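PDB 6BME: truncated hemoglobin 4 from Chlamydomonas reinhardtii, which binds heme b, whose iron takes a lysine as an axial ligand, and as a 2-on-2 globin probably binds oxygen. Local coordinates for residues Y21-N26 with V91-E96. Sequence-based numbering, arbitrary orientation.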
loop_
_atom_site.group_PDB
_atom_site.type_symbol
_atom_site.label_atom_id
_atom_site.label_comp_id
_atom_site.label_asym_id
_atom_site.label_seq_id
_atom_site.Cartn_x
_atom_site.Cartn_y
_atom_site.Cartn_z
ATOM N N TYR A 21 -0.767 7.498 -5.009
ATOM C CA TYR A 21 0.590 7.609 -5.530
ATOM C C TYR A 21 1.199 8.970 -5.217
ATOM O O TYR A 21 2.335 9.063 -4.728
ATOM C CB TYR A 21 0.572 7.361 -7.040
ATOM C CG TYR A 21 1.855 7.724 -7.738
ATOM C CD1 TYR A 21 2.934 6.857 -7.737
ATOM C CD2 TYR A 21 1.988 8.930 -8.403
ATOM C CE1 TYR A 21 4.114 7.181 -8.377
ATOM C CE2 TYR A 21 3.164 9.265 -9.049
ATOM C CZ TYR A 21 4.223 8.385 -9.029
ATOM O OH TYR A 21 5.399 8.713 -9.667
ATOM N N LYS A 22 0.448 10.043 -5.477
ATOM C CA LYS A 22 0.993 11.384 -5.284
ATOM C C LYS A 22 1.268 11.660 -3.813
ATOM O O LYS A 22 2.275 12.296 -3.476
ATOM C CB LYS A 22 0.040 12.427 -5.880
ATOM C CG LYS A 22 -0.018 12.387 -7.402
ATOM C CD LYS A 22 -1.006 13.398 -7.948
ATOM C CE LYS A 22 -1.179 13.253 -9.464
ATOM N NZ LYS A 22 -2.596 12.973 -9.845
ATOM N N LYS A 23 0.410 11.158 -2.918
ATOM C CA LYS A 23 0.684 11.277 -1.483
ATOM C C LYS A 23 2.031 10.657 -1.122
ATOM O O LYS A 23 2.810 11.245 -0.369
ATOM C CB LYS A 23 -0.434 10.624 -0.666
ATOM C CG LYS A 23 -1.702 11.446 -0.525
ATOM C CD LYS A 23 -2.780 10.644 0.198
ATOM C CE LYS A 23 -4.096 11.402 0.271
ATOM N NZ LYS A 23 -3.974 12.643 1.097
ATOM N N LEU A 24 2.322 9.459 -1.641
ATOM C CA LEU A 24 3.590 8.814 -1.309
ATOM C C LEU A 24 4.769 9.595 -1.877
ATOM O O LEU A 24 5.774 9.811 -1.188
ATOM C CB LEU A 24 3.610 7.372 -1.820
ATOM C CG LEU A 24 2.474 6.439 -1.403
ATOM C CD1 LEU A 24 2.787 5.021 -1.857
ATOM C CD2 LEU A 24 2.252 6.484 0.101
ATOM N N MET A 25 4.675 10.017 -3.142
ATOM C CA MET A 25 5.803 10.721 -3.743
ATOM C C MET A 25 6.010 12.097 -3.122
ATOM O O MET A 25 7.132 12.612 -3.133
ATOM C CB MET A 25 5.607 10.827 -5.260
ATOM C CG MET A 25 5.405 9.468 -5.945
ATOM S SD MET A 25 6.690 8.251 -5.517
ATOM C CE MET A 25 8.114 9.021 -6.291
ATOM N N ASN A 26 4.972 12.691 -2.544
ATOM C CA ASN A 26 5.106 14.014 -1.956
ATOM C C ASN A 26 5.421 13.966 -0.470
ATOM O O ASN A 26 5.514 15.018 0.164
ATOM C CB ASN A 26 3.834 14.823 -2.214
ATOM C CG ASN A 26 3.652 15.147 -3.691
ATOM O OD1 ASN A 26 4.622 15.459 -4.385
ATOM N ND2 ASN A 26 2.416 15.058 -4.179
ATOM N N VAL A 91 -5.763 5.210 3.486
ATOM C CA VAL A 91 -7.132 5.439 3.938
ATOM C C VAL A 91 -7.528 6.892 3.704
ATOM O O VAL A 91 -8.678 7.175 3.366
ATOM C CB VAL A 91 -7.322 5.019 5.408
ATOM C CG1 VAL A 91 -6.984 3.557 5.576
ATOM C CG2 VAL A 91 -6.465 5.868 6.334
ATOM N N ASP A 92 -6.583 7.830 3.830
ATOM C CA ASP A 92 -6.882 9.212 3.473
ATOM C C ASP A 92 -7.296 9.316 2.012
ATOM O O ASP A 92 -8.211 10.073 1.676
ATOM C CB ASP A 92 -5.676 10.111 3.747
ATOM C CG ASP A 92 -5.349 10.223 5.230
ATOM O OD1 ASP A 92 -6.107 9.684 6.068
ATOM O OD2 ASP A 92 -4.319 10.849 5.549
ATOM N N SER A 93 -6.624 8.573 1.122
ATOM C CA SER A 93 -7.017 8.583 -0.284
ATOM C C SER A 93 -8.447 8.104 -0.447
ATOM O O SER A 93 -9.232 8.716 -1.176
ATOM C CB SER A 93 -6.073 7.712 -1.113
ATOM O OG SER A 93 -4.736 8.129 -0.938
ATOM N N LEU A 94 -8.812 7.025 0.247
ATOM C CA LEU A 94 -10.171 6.508 0.138
ATOM C C LEU A 94 -11.195 7.535 0.617
ATOM O O LEU A 94 -12.236 7.727 -0.021
ATOM C CB LEU A 94 -10.304 5.208 0.929
ATOM C CG LEU A 94 -9.446 4.008 0.546
ATOM C CD1 LEU A 94 -9.694 2.865 1.530
ATOM C CD2 LEU A 94 -9.758 3.581 -0.878
ATOM N N LYS A 95 -10.911 8.211 1.737
ATOM C CA LYS A 95 -11.831 9.223 2.249
ATOM C C LYS A 95 -11.968 10.387 1.278
ATOM O O LYS A 95 -13.077 10.886 1.048
ATOM C CB LYS A 95 -11.357 9.727 3.616
ATOM C CG LYS A 95 -11.249 8.646 4.668
ATOM C CD LYS A 95 -10.618 9.196 5.942
ATOM C CE LYS A 95 -10.324 8.096 6.949
ATOM N NZ LYS A 95 -9.573 8.639 8.118
ATOM N N GLU A 96 -10.850 10.849 0.718
ATOM C CA GLU A 96 -10.894 11.959 -0.229
ATOM C C GLU A 96 -11.704 11.623 -1.473
ATOM O O GLU A 96 -12.293 12.519 -2.093
ATOM C CB GLU A 96 -9.479 12.367 -0.613
ATOM C CG GLU A 96 -8.764 13.027 0.552
ATOM C CD GLU A 96 -7.314 13.299 0.268
ATOM O OE1 GLU A 96 -6.941 13.338 -0.929
ATOM O OE2 GLU A 96 -6.557 13.477 1.247
HETATM O O HOH W 1 -2.719 11.899 3.638
HETATM O O HOH W 2 -4.433 14.215 -1.748
#
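The ammonium nitrogen of Lys-23 is held by Glu-96 OE2 and one water, and weakly by a second water. This chain is the 2-on-2 globin part of a longer protein, and the contact joins helix 10-25 to helix 80-96, probably helices B and G, one from each of the B/E and G/H pairs. The short axes of 21-25 and 91-96 run at 138° and approach no closer than 10.7 Å, and the long lysine side chain spans the separation. The direct bond is a salt bridge, Lys-23 NZ to Glu-96 OE2 at 2.7 Å, which meets the carboxylate on its syn side but 29° out of its plane. The firmer water accepts from Lys-23 NZ and donates to Asp-92 OD2 (2.7 Å), linking a second acid to the lysine, while the weakly held one donates to Glu-96 OE1. Lys-23 is straight through CE, then turned at the last bond (chi4 -65°), which swings NZ toward Glu-96. Replacing Lys-23 by an alanine would probably leave Glu-96 without its cation and open a gap over Ser-93. The Lys-23 side chain is about 11 Å from the heme. Ser-93 OG bonds instead to His-89 O within its own helix, so its approaches to Lys-23 CD, at 3.4 Å, and CE, at 3.5 Å, are packing contacts.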